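Local coordinates for phosphodiesterase (PDB 7D7P), which is a phosphodiesterase of the HD-type superfamily, with an all-helical fold that holds a zinc ion and a magnesium ion side by side, at residues A[220-225]-A[255-260]; A[231-236]-A[324-329]; A[113-118]-A[144-149]. All coordinates share one frame; numbering follows the deposited sequence.

Interaction 1: A[220-225]-A[255-260]. With ZN (zinc ion), chain G.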
loop_
_atom_site.group_PDB
_atom_site.type_symbol
_atom_site.label_atom_id
_atom_site.label_comp_id
_atom_site.label_asym_id
_atom_site.label_seq_id
_atom_site.Cartn_x
_atom_site.Cartn_y
_atom_site.Cartn_z
ATOM N N ALA A 220 2.037 7.761 -19.207
ATOM C CA ALA A 220 0.757 8.458 -19.178
ATOM C C ALA A 220 -0.411 7.574 -19.595
ATOM O O ALA A 220 -1.563 7.949 -19.354
ATOM C CB ALA A 220 0.816 9.693 -20.081
ATOM N N THR A 221 -0.152 6.420 -20.209
ATOM C CA THR A 221 -1.199 5.481 -20.588
ATOM C C THR A 221 -1.268 4.272 -19.659
ATOM O O THR A 221 -1.985 3.313 -19.961
ATOM C CB THR A 221 -0.996 5.015 -22.033
ATOM O OG1 THR A 221 0.154 4.163 -22.108
ATOM C CG2 THR A 221 -0.795 6.210 -22.959
ATOM N N HIS A 222 -0.546 4.302 -18.536
ATOM C CA HIS A 222 -0.539 3.171 -17.613
ATOM C C HIS A 222 -1.923 2.935 -17.012
ATOM O O HIS A 222 -2.412 1.799 -16.982
ATOM C CB HIS A 222 0.500 3.406 -16.514
ATOM C CG HIS A 222 0.419 2.433 -15.378
ATOM N ND1 HIS A 222 1.182 1.285 -15.323
ATOM C CD2 HIS A 222 -0.329 2.439 -14.249
ATOM C CE1 HIS A 222 0.904 0.626 -14.213
ATOM N NE2 HIS A 222 -0.012 1.304 -13.544
ATOM N N HIS A 223 -2.575 4.002 -16.543
ATOM C CA HIS A 223 -3.854 3.857 -15.852
ATOM C C HIS A 223 -4.937 3.312 -16.780
ATOM O O HIS A 223 -5.759 2.487 -16.364
ATOM C CB HIS A 223 -4.275 5.203 -15.254
ATOM C CG HIS A 223 -5.456 5.123 -14.334
ATOM N ND1 HIS A 223 -5.366 4.654 -13.039
ATOM C CD2 HIS A 223 -6.754 5.458 -14.521
ATOM C CE1 HIS A 223 -6.557 4.703 -12.471
ATOM N NE2 HIS A 223 -7.419 5.185 -13.350
ATOM N N THR A 224 -4.955 3.757 -18.041
ATOM C CA THR A 224 -5.978 3.273 -18.967
ATOM C C THR A 224 -5.855 1.772 -19.202
ATOM O O THR A 224 -6.866 1.062 -19.250
ATOM C CB THR A 224 -5.904 4.028 -20.296
ATOM O OG1 THR A 224 -4.694 3.680 -20.983
ATOM C CG2 THR A 224 -5.954 5.533 -20.071
ATOM N N LYS A 225 -4.628 1.267 -19.351
ATOM C CA LYS A 225 -4.454 -0.170 -19.525
ATOM C C LYS A 225 -4.800 -0.928 -18.252
ATOM O O LYS A 225 -5.333 -2.040 -18.321
ATOM C CB LYS A 225 -3.024 -0.485 -19.966
ATOM C CG LYS A 225 -2.761 -0.212 -21.439
ATOM C CD LYS A 225 -1.393 -0.725 -21.863
ATOM C CE LYS A 225 -0.275 0.069 -21.204
ATOM N NZ LYS A 225 -0.300 1.505 -21.600
ATOM N N LEU A 255 2.183 -6.677 -21.996
ATOM C CA LEU A 255 3.381 -7.433 -21.641
ATOM C C LEU A 255 4.651 -6.617 -21.859
ATOM O O LEU A 255 5.588 -6.702 -21.056
ATOM C CB LEU A 255 3.434 -8.737 -22.440
ATOM C CG LEU A 255 2.410 -9.802 -22.038
ATOM C CD1 LEU A 255 2.514 -11.022 -22.942
ATOM C CD2 LEU A 255 2.589 -10.196 -20.576
ATOM N N LEU A 256 4.714 -5.830 -22.939
ATOM C CA LEU A 256 5.899 -5.004 -23.158
ATOM C C LEU A 256 6.023 -3.927 -22.087
ATOM O O LEU A 256 7.133 -3.613 -21.640
ATOM C CB LEU A 256 5.871 -4.367 -24.548
ATOM C CG LEU A 256 7.113 -3.510 -24.837
ATOM C CD1 LEU A 256 8.368 -4.375 -24.848
ATOM C CD2 LEU A 256 6.991 -2.720 -26.138
ATOM N N HIS A 257 4.896 -3.346 -21.671
ATOM C CA HIS A 257 4.923 -2.399 -20.562
ATOM C C HIS A 257 5.403 -3.075 -19.284
ATOM O O HIS A 257 6.143 -2.475 -18.494
ATOM C CB HIS A 257 3.536 -1.783 -20.367
ATOM C CG HIS A 257 3.452 -0.831 -19.214
ATOM N ND1 HIS A 257 4.278 0.265 -19.092
ATOM C CD2 HIS A 257 2.632 -0.807 -18.136
ATOM C CE1 HIS A 257 3.976 0.922 -17.986
ATOM N NE2 HIS A 257 2.980 0.292 -17.388
ATOM N N THR A 258 5.001 -4.334 -19.073
ATOM C CA THR A 258 5.495 -5.094 -17.928
ATOM C C THR A 258 7.009 -5.255 -17.984
ATOM O O THR A 258 7.698 -5.074 -16.974
ATOM C CB THR A 258 4.819 -6.466 -17.871
ATOM O OG1 THR A 258 3.396 -6.305 -17.857
ATOM C CG2 THR A 258 5.254 -7.228 -16.621
ATOM N N ALA A 259 7.548 -5.596 -19.160
ATOM C CA ALA A 259 8.990 -5.789 -19.276
ATOM C C ALA A 259 9.747 -4.475 -19.140
ATOM O O ALA A 259 10.896 -4.471 -18.683
ATOM C CB ALA A 259 9.333 -6.462 -20.605
ATOM N N ASP A 260 9.128 -3.358 -19.532
ATOM C CA ASP A 260 9.772 -2.059 -19.380
ATOM C C ASP A 260 10.030 -1.741 -17.912
ATOM O O ASP A 260 11.073 -1.174 -17.564
ATOM C CB ASP A 260 8.913 -0.970 -20.024
ATOM C CG ASP A 260 9.670 0.330 -20.226
ATOM O OD1 ASP A 260 10.915 0.310 -20.144
ATOM O OD2 ASP A 260 9.023 1.372 -20.466
HETATM ZN ZN ZN G . 12.227 1.809 -21.219
HETATM O O HOH W 1 10.230 3.142 -21.884
HETATM O O HOH W 2 12.129 3.195 -19.290
#

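Interaction 2: A[231-236]-A[324-329]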
loop_
_atom_site.group_PDB
_atom_site.type_symbol
_atom_site.label_atom_id
_atom_site.label_comp_id
_atom_site.label_asym_id
_atom_site.label_seq_id
_atom_site.Cartn_x
_atom_site.Cartn_y
_atom_site.Cartn_z
ATOM N N GLU A 231 -11.418 -4.594 -15.895
ATOM C CA GLU A 231 -12.717 -4.958 -16.453
ATOM C C GLU A 231 -12.671 -6.333 -17.111
ATOM O O GLU A 231 -13.641 -7.095 -17.036
ATOM C CB GLU A 231 -13.181 -3.899 -17.453
ATOM C CG GLU A 231 -14.642 -4.041 -17.860
ATOM C CD GLU A 231 -15.053 -3.058 -18.938
ATOM O OE1 GLU A 231 -14.453 -3.089 -20.033
ATOM O OE2 GLU A 231 -15.979 -2.257 -18.694
ATOM N N VAL A 232 -11.552 -6.667 -17.760
ATOM C CA VAL A 232 -11.411 -7.991 -18.358
ATOM C C VAL A 232 -11.387 -9.064 -17.276
ATOM O O VAL A 232 -11.989 -10.135 -17.431
ATOM C CB VAL A 232 -10.151 -8.045 -19.242
ATOM C CG1 VAL A 232 -9.813 -9.483 -19.609
ATOM C CG2 VAL A 232 -10.349 -7.206 -20.498
ATOM N N ASN A 233 -10.705 -8.795 -16.161
ATOM C CA ASN A 233 -10.671 -9.757 -15.065
ATOM C C ASN A 233 -12.040 -9.921 -14.418
ATOM O O ASN A 233 -12.372 -11.013 -13.944
ATOM C CB ASN A 233 -9.637 -9.332 -14.022
ATOM C CG ASN A 233 -8.214 -9.618 -14.462
ATOM O OD1 ASN A 233 -7.958 -10.577 -15.187
ATOM N ND2 ASN A 233 -7.277 -8.783 -14.021
ATOM N N ARG A 234 -12.845 -8.854 -14.387
ATOM C CA ARG A 234 -14.192 -8.949 -13.833
ATOM C C ARG A 234 -15.083 -9.864 -14.663
ATOM O O ARG A 234 -16.020 -10.466 -14.126
ATOM C CB ARG A 234 -14.829 -7.562 -13.732
ATOM C CG ARG A 234 -14.244 -6.662 -12.658
ATOM C CD ARG A 234 -15.156 -5.473 -12.398
ATOM N NE ARG A 234 -14.447 -4.361 -11.771
ATOM C CZ ARG A 234 -14.061 -3.263 -12.414
ATOM N NH1 ARG A 234 -14.320 -3.126 -13.708
ATOM N NH2 ARG A 234 -13.420 -2.301 -11.764
ATOM N N LEU A 235 -14.818 -9.976 -15.965
ATOM C CA LEU A 235 -15.634 -10.774 -16.867
ATOM C C LEU A 235 -15.081 -12.181 -17.072
ATOM O O LEU A 235 -15.441 -12.846 -18.048
ATOM C CB LEU A 235 -15.780 -10.059 -18.212
ATOM C CG LEU A 235 -16.417 -8.669 -18.158
ATOM C CD1 LEU A 235 -16.429 -8.028 -19.536
ATOM C CD2 LEU A 235 -17.824 -8.748 -17.588
ATOM N N GLY A 236 -14.211 -12.645 -16.176
ATOM C CA GLY A 236 -13.672 -13.983 -16.234
ATOM C C GLY A 236 -12.287 -14.087 -16.842
ATOM O O GLY A 236 -11.592 -15.079 -16.594
ATOM N N HIS A 324 0.695 -5.756 -11.300
ATOM C CA HIS A 324 0.959 -7.190 -11.333
ATOM C C HIS A 324 -0.127 -8.000 -10.639
ATOM O O HIS A 324 -0.270 -9.193 -10.931
ATOM C CB HIS A 324 2.321 -7.486 -10.707
ATOM C CG HIS A 324 3.468 -7.276 -11.644
ATOM N ND1 HIS A 324 4.066 -8.311 -12.333
ATOM C CD2 HIS A 324 4.125 -6.151 -12.015
ATOM C CE1 HIS A 324 5.042 -7.833 -13.082
ATOM N NE2 HIS A 324 5.100 -6.524 -12.908
ATOM N N GLN A 325 -0.887 -7.391 -9.725
ATOM C CA GLN A 325 -2.042 -8.079 -9.161
ATOM C C GLN A 325 -3.099 -8.335 -10.228
ATOM O O GLN A 325 -3.718 -9.405 -10.257
ATOM C CB GLN A 325 -2.625 -7.269 -8.002
ATOM C CG GLN A 325 -1.829 -7.385 -6.712
ATOM C CD GLN A 325 -2.360 -6.484 -5.614
ATOM O OE1 GLN A 325 -2.815 -5.372 -5.874
ATOM N NE2 GLN A 325 -2.301 -6.962 -4.375
ATOM N N GLN A 326 -3.316 -7.368 -11.122
ATOM C CA GLN A 326 -4.227 -7.598 -12.238
ATOM C C GLN A 326 -3.606 -8.527 -13.274
ATOM O O GLN A 326 -4.303 -9.360 -13.865
ATOM C CB GLN A 326 -4.624 -6.268 -12.878
ATOM C CG GLN A 326 -5.494 -5.403 -11.986
ATOM C CD GLN A 326 -6.749 -6.123 -11.540
ATOM O OE1 GLN A 326 -7.473 -6.695 -12.355
ATOM N NE2 GLN A 326 -7.009 -6.105 -10.238
ATOM N N LEU A 327 -2.296 -8.399 -13.505
ATOM C CA LEU A 327 -1.635 -9.262 -14.480
ATOM C C LEU A 327 -1.635 -10.715 -14.019
ATOM O O LEU A 327 -1.884 -11.624 -14.820
ATOM C CB LEU A 327 -0.209 -8.774 -14.730
ATOM C CG LEU A 327 0.574 -9.492 -15.833
ATOM C CD1 LEU A 327 -0.073 -9.262 -17.191
ATOM C CD2 LEU A 327 2.029 -9.040 -15.845
ATOM N N SER A 328 -1.365 -10.953 -12.733
ATOM C CA SER A 328 -1.372 -12.316 -12.211
ATOM C C SER A 328 -2.769 -12.922 -12.182
ATOM O O SER A 328 -2.895 -14.149 -12.188
ATOM C CB SER A 328 -0.767 -12.351 -10.806
ATOM O OG SER A 328 0.596 -11.965 -10.828
ATOM N N GLN A 329 -3.817 -12.097 -12.140
ATOM C CA GLN A 329 -5.171 -12.634 -12.172
ATOM C C GLN A 329 -5.568 -13.081 -13.572
ATOM O O GLN A 329 -6.338 -14.039 -13.718
ATOM C CB GLN A 329 -6.164 -11.597 -11.644
ATOM C CG GLN A 329 -7.545 -12.160 -11.339
ATOM C CD GLN A 329 -7.571 -13.014 -10.084
ATOM O OE1 GLN A 329 -6.688 -12.914 -9.231
ATOM N NE2 GLN A 329 -8.587 -13.861 -9.966
HETATM O O HOH W 3 -8.760 -13.663 -15.277
#

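Interaction 3: A[113-118]-A[144-149]. With ZN (zinc ion), chain G; MG (magnesium ion), chain H.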
loop_
_atom_site.group_PDB
_atom_site.type_symbol
_atom_site.label_atom_id
_atom_site.label_comp_id
_atom_site.label_asym_id
_atom_site.label_seq_id
_atom_site.Cartn_x
_atom_site.Cartn_y
_atom_site.Cartn_z
ATOM N N VAL A 113 18.403 -4.113 -23.739
ATOM C CA VAL A 113 18.603 -5.560 -23.702
ATOM C C VAL A 113 17.814 -6.179 -22.555
ATOM O O VAL A 113 17.265 -7.280 -22.684
ATOM C CB VAL A 113 20.105 -5.889 -23.603
ATOM C CG1 VAL A 113 20.323 -7.399 -23.552
ATOM C CG2 VAL A 113 20.856 -5.276 -24.774
ATOM N N MET A 114 17.742 -5.478 -21.419
ATOM C CA MET A 114 16.936 -5.949 -20.295
ATOM C C MET A 114 15.469 -6.096 -20.685
ATOM O O MET A 114 14.808 -7.065 -20.294
ATOM C CB MET A 114 17.073 -4.987 -19.113
ATOM C CG MET A 114 18.375 -5.119 -18.345
ATOM S SD MET A 114 18.384 -6.575 -17.289
ATOM C CE MET A 114 17.641 -5.930 -15.789
ATOM N N VAL A 115 14.939 -5.140 -21.449
ATOM C CA VAL A 115 13.538 -5.213 -21.847
ATOM C C VAL A 115 13.342 -6.288 -22.908
ATOM O O VAL A 115 12.316 -6.981 -22.928
ATOM C CB VAL A 115 13.051 -3.831 -22.321
ATOM C CG1 VAL A 115 11.631 -3.910 -22.872
ATOM C CG2 VAL A 115 13.117 -2.843 -21.172
ATOM N N LEU A 116 14.323 -6.457 -23.799
ATOM C CA LEU A 116 14.251 -7.540 -24.774
ATOM C C LEU A 116 14.245 -8.897 -24.081
ATOM O O LEU A 116 13.413 -9.759 -24.385
ATOM C CB LEU A 116 15.415 -7.447 -25.761
ATOM C CG LEU A 116 15.608 -8.708 -26.613
ATOM C CD1 LEU A 116 14.437 -8.899 -27.567
ATOM C CD2 LEU A 116 16.923 -8.676 -27.377
ATOM N N HIS A 117 15.168 -9.101 -23.138
ATOM C CA HIS A 117 15.263 -10.393 -22.466
ATOM C C HIS A 117 14.036 -10.664 -21.603
ATOM O O HIS A 117 13.537 -11.795 -21.562
ATOM C CB HIS A 117 16.536 -10.455 -21.623
ATOM C CG HIS A 117 16.774 -11.790 -20.992
ATOM N ND1 HIS A 117 16.292 -12.121 -19.744
ATOM C CD2 HIS A 117 17.440 -12.882 -21.439
ATOM C CE1 HIS A 117 16.651 -13.358 -19.449
ATOM N NE2 HIS A 117 17.348 -13.842 -20.462
ATOM N N THR A 118 13.540 -9.642 -20.903
ATOM C CA THR A 118 12.352 -9.823 -20.073
ATOM C C THR A 118 11.118 -10.087 -20.929
ATOM O O THR A 118 10.237 -10.860 -20.533
ATOM C CB THR A 118 12.145 -8.595 -19.185
ATOM O OG1 THR A 118 13.356 -8.320 -18.466
ATOM C CG2 THR A 118 11.007 -8.823 -18.194
ATOM N N LEU A 144 13.692 -3.971 -28.137
ATOM C CA LEU A 144 15.047 -3.442 -28.252
ATOM C C LEU A 144 15.053 -1.990 -28.714
ATOM O O LEU A 144 15.993 -1.248 -28.407
ATOM C CB LEU A 144 15.857 -4.307 -29.215
ATOM C CG LEU A 144 17.348 -4.506 -28.955
ATOM C CD1 LEU A 144 17.642 -4.760 -27.486
ATOM C CD2 LEU A 144 17.830 -5.666 -29.799
ATOM N N SER A 145 14.016 -1.568 -29.433
ATOM C CA SER A 145 13.944 -0.241 -30.029
ATOM C C SER A 145 13.122 0.746 -29.211
ATOM O O SER A 145 12.990 1.903 -29.618
ATOM C CB SER A 145 13.344 -0.339 -31.438
ATOM O OG SER A 145 14.080 -1.226 -32.261
ATOM N N HIS A 146 12.575 0.324 -28.069
ATOM C CA HIS A 146 11.508 1.089 -27.428
ATOM C C HIS A 146 11.983 2.399 -26.809
ATOM O O HIS A 146 11.147 3.259 -26.519
ATOM C CB HIS A 146 10.818 0.238 -26.362
ATOM C CG HIS A 146 11.532 0.226 -25.049
ATOM N ND1 HIS A 146 12.639 -0.559 -24.812
ATOM C CD2 HIS A 146 11.303 0.911 -23.904
ATOM C CE1 HIS A 146 13.058 -0.361 -23.575
ATOM N NE2 HIS A 146 12.264 0.525 -23.003
ATOM N N ASP A 147 13.288 2.576 -26.592
ATOM C CA ASP A 147 13.802 3.789 -25.965
ATOM C C ASP A 147 14.914 4.424 -26.793
ATOM O O ASP A 147 15.818 5.053 -26.238
ATOM C CB ASP A 147 14.299 3.505 -24.547
ATOM C CG ASP A 147 13.259 3.820 -23.487
ATOM O OD1 ASP A 147 12.324 4.598 -23.772
ATOM O OD2 ASP A 147 13.380 3.290 -22.363
ATOM N N LEU A 148 14.857 4.273 -28.116
ATOM C CA LEU A 148 15.929 4.753 -28.983
ATOM C C LEU A 148 16.142 6.257 -28.834
ATOM O O LEU A 148 15.185 7.038 -28.855
ATOM C CB LEU A 148 15.612 4.417 -30.439
ATOM C CG LEU A 148 15.937 3.003 -30.922
ATOM C CD1 LEU A 148 15.134 2.695 -32.171
ATOM C CD2 LEU A 148 17.426 2.858 -31.192
ATOM N N ASP A 149 17.411 6.651 -28.685
ATOM C CA ASP A 149 17.824 8.056 -28.625
ATOM C C ASP A 149 17.217 8.788 -27.429
ATOM O O ASP A 149 16.999 10.000 -27.471
ATOM C CB ASP A 149 17.498 8.789 -29.931
ATOM C CG ASP A 149 18.241 10.108 -30.067
ATOM O OD1 ASP A 149 19.424 10.174 -29.672
ATOM O OD2 ASP A 149 17.635 11.080 -30.567
HETATM ZN ZN ZN G . 12.227 1.809 -21.219
HETATM MG MG MG H . 10.467 4.989 -22.733
HETATM O O HOH W 4 9.374 4.120 -24.469
HETATM O O HOH W 5 11.459 5.596 -20.791
HETATM O O HOH W 1 10.230 3.142 -21.884
HETATM O O HOH W 2 12.129 3.195 -19.290
HETATM O O HOH W 6 10.526 6.962 -23.251
#

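Interaction 1: A[220-225]-A[255-260]
His222, in the first turn of helix 222-234, and His257, in the last turn of helix 245-260, are the nearest pair, yet their CA atoms stay 8.3 Å apart and side chains must span the gap. They do so with one hydrogen bond between imidazoles: His222 ND1 lies 2.9 Å from His257 NE2, almost straight at 174°, and either nitrogen could be the donor. The rings meet at their edges, planes 64° apart, with no stacking. With CG anti to the backbone N (chi1 178°), the His257 ring extends from its helix to make this meeting. Lys225 adds a looser touch, its CE 4.3 Å from His257 CD2, while its NZ turns back to Thr221 O and to Asn216. Thr224 OG1 bonds to that same Thr221 carbonyl from the other face of its plane. Trp323 of helix 305-330 meets the His257 ring edge-to-face and also touches His222. One turn beyond His257, Asp260 OD1 binds zinc at 2.3 Å, and water 1 donates to its OD2. The bond thus fixes which buried nitrogens face each other and ties helix 222-234 to the helix of Asp260, the ring tilt probably also being shaped by Trp323.

Interaction 2: A[231-236]-A[324-329]
Asn233 in the last turn of helix 222-234 reaches across to Gln326 and Gln329 near the end of helix 305-330, making a polar helix-to-helix contact at the surface of the all-helical fold. The nearest backbones are those of Asn233 and Gln329, with CA atoms 6.8 Å apart. The Asn233 amide does most of the work. Its ND2 uses both hydrogens on one residue: it donates to Gln326 OE1 at 2.7 Å and to the backbone Gln326 O at 3.0 Å. The first bond is fairly straight, 163° at the hydrogen, and OE1 lies in the amide plane of Asn233. Seen from the acceptor, however, ND2 stands above the plane of the Gln326 side-chain carbonyl, and the two amide planes are 49° apart. Gln326 can offer both oxygens because its chain bends at chi2 (-56°), folding OE1 back so that it and the backbone O of Gln326 accept from the same Asn233 ND2. Gln329 packs alongside through its aliphatic part, with CB 3.8 Å from Asn233 ND2, while its amide points another way. On the oxygen side of the Asn233 amide, water 3 lies 3.2 Å from OD1 and 2.9 Å from Gln329 O, positioned to donate to both, though with other acceptors nearby its two protons cannot serve them all. Beneath this polar layer, Leu327 packs on Met229, and Gln326 also touches Leu226 and Glu230, so the two helices stay together along more than one turn. The chemistry implies a fixed amide: two N-H bonds to one glutamine settle which end of the Asn233 group is nitrogen and hold its rotation, leaving OD1 to face a water that joins the end of one helix to the other.

Interaction 3: A[113-118]-A[144-149]
Apolar packing joins Leu144 to helix 109-126. Leu144 CD1 lies 3.9 Å from Leu116 CB and 4.2 Å from Val113 CG2, and the CD2 methyls of the two leucines meet at 4.0 Å. Leu144, on helix 133-145, is also touched by Trp93 and Leu94 of helix 87-99. A second apolar touch falls on a metal ligand: Val115 CG2 comes 3.5 Å from His146 CE1, obliquely to the ring, as the two side chains approach from opposite directions. No hydrogen bond crosses between the segments.

Polar and metal bonds hold both nitrogens of the imidazole. His146 ND1 is bonded to Ala143 O, leaving NE2 to bind zinc at 2.2 Å. Its CG sits between the backbone N and the carbonyl carbon (chi1 83°), which swings the ring back toward helix 109-126. Asp147 CB sits over one face of that ring, off its centre. The Asp147 carboxylate divides its oxygens, OD2 binding zinc at 2.2 Å and OD1 binding magnesium at 2.2 Å, while water 1 also bridges the two ions. Water 4, another magnesium ligand, donates to His146 O at 2.8 Å.

The adjacent His146-Asp147 pair is the signature of HD-type phosphodiesterases, with His111 and Asp260 completing the protein ligands of the zinc ion.

Interaction 3 comes first along the chain, and both its segments precede those of interactions 1 and 2, which interleave. Interactions 1 and 3 lie about 14 Å apart, centre to centre, and meet at the zinc ion: Asp260 comes from one, His146 and Asp147 from the other. Leu256 and Ala259 also pack on Val115, so helices 109-126 and 245-260 pack on each other beside the zinc site. Interaction 2 lies about 14 Å from interaction 1 on the other side, sharing helix 222-234 and touching it where Thr258 meets His324 and Leu327. Interactions 2 and 3 are about 26 Å apart between centres, without contact. The series thus runs from the buried metal site to the surface of the helical fold.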